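Local coordinates for protein cadherin-23 (Mus musculus, PDB 5UZ8) that probably serves in calcium-dependent adhesion and in mechanotransduction for hearing, as an elongated chain of cadherin repeats stiffened by calcium ions, at residues K8-T13 / A33-D38; T27-V32 / V102-V107. All coordinates share one frame; numbering follows the deposited sequence. Where two conformers were deposited one is given.

Contact 1: residues K8-T13 / A33-D38. With CA (calcium ion), chain H.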
# COMPACT_ATOMS: atom_id res chain seq x y z
N LYS A 8 14.60 -53.45 6.53
CA LYS A 8 13.73 -53.55 7.67
C LYS A 8 12.79 -52.34 7.73
O LYS A 8 13.19 -51.23 7.39
CB LYS A 8 14.58 -53.63 8.94
CG LYS A 8 15.48 -54.87 8.93
CD LYS A 8 14.82 -56.01 9.64
CE LYS A 8 15.18 -55.88 11.11
NZ LYS A 8 14.07 -56.34 11.94
N PRO A 9 11.55 -52.52 8.14
CA PRO A 9 10.97 -53.81 8.50
C PRO A 9 10.81 -54.75 7.30
O PRO A 9 10.77 -54.31 6.15
CB PRO A 9 9.58 -53.42 9.04
CG PRO A 9 9.24 -52.18 8.29
CD PRO A 9 10.54 -51.47 7.97
N PHE A 10 10.78 -56.05 7.57
CA PHE A 10 10.83 -57.01 6.49
C PHE A 10 9.63 -56.80 5.54
O PHE A 10 8.50 -56.66 5.98
CB PHE A 10 10.79 -58.43 7.05
CG PHE A 10 12.07 -58.86 7.73
CD1 PHE A 10 13.29 -58.82 7.05
CD2 PHE A 10 12.04 -59.36 9.02
CE1 PHE A 10 14.46 -59.28 7.66
CE2 PHE A 10 13.21 -59.83 9.64
CZ PHE A 10 14.41 -59.80 8.95
N GLY A 11 9.91 -56.79 4.24
CA GLY A 11 8.87 -56.53 3.22
C GLY A 11 8.54 -55.08 2.92
O GLY A 11 7.59 -54.81 2.19
N ILE A 12 9.33 -54.14 3.43
CA ILE A 12 9.06 -52.73 3.23
C ILE A 12 9.27 -52.39 1.74
O ILE A 12 10.29 -52.78 1.15
CB ILE A 12 9.94 -51.84 4.15
CG1 ILE A 12 9.57 -50.37 4.04
CG2 ILE A 12 11.42 -52.01 3.88
CD1 ILE A 12 8.17 -50.06 4.53
N THR A 13 8.29 -51.71 1.13
CA THR A 13 8.32 -51.45 -0.31
C THR A 13 9.18 -50.25 -0.65
O THR A 13 9.90 -50.28 -1.64
CB THR A 13 6.92 -51.22 -0.88
OG1 THR A 13 6.27 -50.20 -0.12
CG2 THR A 13 6.12 -52.49 -0.83
N ALA A 33 17.76 -49.34 7.64
CA ALA A 33 18.60 -50.43 8.05
C ALA A 33 18.23 -51.67 7.26
O ALA A 33 17.05 -51.91 6.98
CB ALA A 33 18.45 -50.71 9.54
N ALA A 34 19.25 -52.44 6.92
CA ALA A 34 19.09 -53.76 6.37
C ALA A 34 19.80 -54.74 7.27
O ALA A 34 20.67 -54.37 8.05
CB ALA A 34 19.66 -53.81 4.97
N VAL A 35 19.44 -56.02 7.13
CA VAL A 35 20.08 -57.09 7.88
C VAL A 35 20.51 -58.19 6.94
O VAL A 35 19.93 -58.37 5.89
CB VAL A 35 19.16 -57.67 8.97
CG1 VAL A 35 18.84 -56.62 10.02
CG2 VAL A 35 17.89 -58.23 8.36
N ASP A 36 21.56 -58.89 7.33
CA ASP A 36 22.04 -60.03 6.59
C ASP A 36 22.42 -61.02 7.67
O ASP A 36 23.29 -60.71 8.48
CB ASP A 36 23.25 -59.64 5.76
CG ASP A 36 23.73 -60.76 4.87
OD1 ASP A 36 24.05 -61.85 5.37
OD2 ASP A 36 23.80 -60.53 3.64
N PRO A 37 21.77 -62.19 7.71
CA PRO A 37 22.10 -63.16 8.78
C PRO A 37 23.54 -63.74 8.77
O PRO A 37 24.05 -64.14 9.83
CB PRO A 37 21.03 -64.25 8.61
CG PRO A 37 20.54 -64.12 7.20
CD PRO A 37 20.67 -62.67 6.83
N ASP A 38 24.22 -63.72 7.62
CA ASP A 38 25.48 -64.46 7.40
C ASP A 38 26.67 -63.95 8.23
O ASP A 38 26.62 -62.87 8.79
CB ASP A 38 25.88 -64.42 5.92
CG ASP A 38 24.78 -64.96 5.00
OD1 ASP A 38 24.02 -65.86 5.44
OD2 ASP A 38 24.67 -64.46 3.85
CA CA H . 24.98 -62.27 2.71
O HOH W 1 26.22 -63.81 1.33
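At the edge of the first cadherin repeat of this fragment, where the chain leaves the short strand 6-7, Lys8 pairs with the end of strand 28-35: its backbone N donates to Ala33 O over 2.9 Å. The long aliphatic part of Lys8 then crosses Val35 at about a right angle, CE lying 3.9 Å from Val35 CG1. With CG beside the backbone N (chi1 -61°), the lysine runs over the valine, and the bends at chi2 to chi4 turn NZ off it, where a charged group can stay at the surface. The type II turn from Pro9 to Ile12 brings Phe10 back to the same valine, and its CE1 comes 3.7 Å from Val35 CG2. Lys8 CD also sits above one face of this ring, toward its rim, so the three side chains form a small apolar cluster. Gly11 takes the third position of the turn, where a CB would press on the carbonyl O of Phe10. Beyond Val35, the acidic residues serve calcium. Asp36 binds it through both carboxylate oxygens, OD2 at 2.3 Å, while its OD1 also accepts from Asp38 N in an Asx turn; Asp38 OD2 binds at 2.5 Å. Asn3, Asn42, Asp90 and a water supply further ligands. Strand 28-35 runs between strands 6-7 and 66-70 of an antiparallel sheet, with Val35 bonded through its backbone to Gln6.

Contact 2: residues T27-V32 / V102-V107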
# COMPACT_ATOMS: atom_id res chain seq x y z
N THR A 27 21.85 -32.52 9.65
CA THR A 27 20.58 -32.92 10.25
C THR A 27 20.19 -34.29 9.73
O THR A 27 20.30 -34.55 8.52
CB THR A 27 19.47 -31.92 9.91
OG1 THR A 27 19.80 -30.65 10.48
CG2 THR A 27 18.08 -32.36 10.48
N THR A 28 19.76 -35.16 10.64
CA THR A 28 19.32 -36.49 10.26
C THR A 28 17.98 -36.38 9.56
O THR A 28 17.03 -35.78 10.09
CB THR A 28 19.20 -37.43 11.47
OG1 THR A 28 20.49 -37.64 12.05
CG2 THR A 28 18.60 -38.77 11.07
N LEU A 29 17.92 -36.91 8.35
CA LEU A 29 16.71 -36.83 7.55
C LEU A 29 15.91 -38.13 7.62
O LEU A 29 14.68 -38.09 7.65
CB LEU A 29 17.05 -36.53 6.12
CG LEU A 29 17.87 -35.26 5.89
CD1 LEU A 29 18.06 -35.10 4.39
CD2 LEU A 29 17.21 -34.05 6.50
N ILE A 30 16.59 -39.26 7.61
CA ILE A 30 15.95 -40.57 7.71
C ILE A 30 17.02 -41.55 8.09
O ILE A 30 18.17 -41.35 7.77
CB ILE A 30 15.25 -40.97 6.39
CG1 ILE A 30 14.36 -42.21 6.59
CG2 ILE A 30 16.24 -41.15 5.22
CD1 ILE A 30 13.46 -42.44 5.38
N ALA A 31 16.64 -42.61 8.80
CA ALA A 31 17.56 -43.69 9.07
C ALA A 31 16.94 -44.99 8.67
O ALA A 31 15.83 -45.29 9.10
CB ALA A 31 17.91 -43.73 10.54
N VAL A 32 17.63 -45.72 7.80
CA VAL A 32 17.16 -47.01 7.32
C VAL A 32 18.16 -48.08 7.74
O VAL A 32 19.29 -47.76 8.13
CB VAL A 32 16.97 -47.02 5.80
CG1 VAL A 32 16.06 -45.89 5.36
CG2 VAL A 32 18.29 -46.95 5.06
N VAL A 102 13.76 -44.28 -1.60
CA VAL A 102 13.42 -43.37 -0.51
C VAL A 102 12.78 -42.13 -1.10
O VAL A 102 13.25 -41.59 -2.12
CB VAL A 102 14.65 -43.01 0.36
CG1 VAL A 102 14.24 -42.05 1.49
CG2 VAL A 102 15.27 -44.26 0.98
N TYR A 103 11.71 -41.68 -0.45
CA TYR A 103 10.99 -40.47 -0.88
C TYR A 103 10.90 -39.52 0.33
O TYR A 103 10.12 -39.76 1.26
CB TYR A 103 9.59 -40.82 -1.38
CG TYR A 103 9.52 -41.86 -2.50
CD1 TYR A 103 9.87 -41.55 -3.80
CD2 TYR A 103 9.09 -43.15 -2.24
CE1 TYR A 103 9.81 -42.49 -4.83
CE2 TYR A 103 9.04 -44.11 -3.24
CZ TYR A 103 9.39 -43.78 -4.53
OH TYR A 103 9.29 -44.73 -5.51
N LEU A 104 11.69 -38.44 0.31
CA LEU A 104 11.62 -37.45 1.37
C LEU A 104 10.71 -36.32 0.95
O LEU A 104 10.94 -35.65 -0.07
CB LEU A 104 13.02 -36.92 1.75
CG LEU A 104 14.04 -37.95 2.18
CD1 LEU A 104 15.37 -37.24 2.45
CD2 LEU A 104 13.56 -38.74 3.38
N GLU A 105 9.67 -36.11 1.74
CA GLU A 105 8.60 -35.15 1.45
C GLU A 105 8.99 -33.82 2.08
O GLU A 105 9.04 -33.70 3.30
CB GLU A 105 7.30 -35.66 2.05
CG GLU A 105 6.06 -34.79 1.85
CD GLU A 105 4.79 -35.49 2.34
OE1 GLU A 105 4.87 -36.53 3.01
OE2 GLU A 105 3.70 -35.01 2.03
N ILE A 106 9.32 -32.84 1.26
CA ILE A 106 9.74 -31.55 1.79
C ILE A 106 8.51 -30.77 2.29
O ILE A 106 7.48 -30.74 1.62
CB ILE A 106 10.58 -30.76 0.76
CG1 ILE A 106 11.74 -31.59 0.22
CG2 ILE A 106 11.14 -29.49 1.38
CD1 ILE A 106 12.55 -32.27 1.31
N VAL A 107 8.64 -30.14 3.45
CA VAL A 107 7.54 -29.44 4.10
C VAL A 107 7.83 -27.95 4.04
O VAL A 107 8.92 -27.50 4.42
CB VAL A 107 7.42 -29.87 5.56
CG1 VAL A 107 6.32 -29.09 6.28
CG2 VAL A 107 7.16 -31.36 5.63
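Leu104 wedges its two methyls against neighbouring residues of the facing strand, CD1 meeting Leu29 CD1 at 3.9 Å and CD2 meeting Ile30 CG2 at 4.0 Å. This is the closely packed part of the contact, and it is wholly apolar: no hydrogen bond joins the strands, whose axes approach to 8.9 Å at 155°, as expected of two sheets packed face to face. A classic beta bulge explains why consecutive residues both point inward, since Leu29 and Ile30 together face Val68 of the next strand and each can offer its side chain to the core. The leucines cross at about a right angle. Ile30, like Leu104, reaches two partners: its CG1 stands opposite the backbone N (chi1 -169°) and the extended chain carries CD1 to within 4.0 Å of Val102 CG1, while the CG2 branch remains for Leu104. Branched aliphatic residues suit this interior because each presents several methyls to different neighbours. Packing is looser at Val32, whose side chain points inward but stays 4.7 Å from the facing segment. The outer faces of the two strands are the solvent side: Thr28 and Ala31 are exposed on one, and on the other Tyr103 points away from the contact, its partly exposed ring meeting Tyr14 edge to face. Around the apolar centre, strand 66-70 flanks the first segment through Val68 and Ala70, strand 81-89 adds Phe84 and Val86 beside Val102, and strand 15-20 contributes Tyr15 and Val19.

How the contacts relate
Both contacts belong to the first cadherin repeat of this fragment and share strand 28-35, contact 2 using its beginning and contact 1 its end; their centres lie about 18 Å apart. Along the chain the segments alternate: 8-13, 27-32, 33-38 and 102-107. Contact 1 is a surface pairing at one border of the antiparallel sheet, next to the calcium site near the chain's start, whereas contact 2 is buried and joins that sheet to the mixed sheet containing strand 97-107. One strand therefore links the calcium-binding loop to the hydrophobic interior of the sandwich, and strand 97-107 leads on toward the calcium sites at the junction with the next repeat.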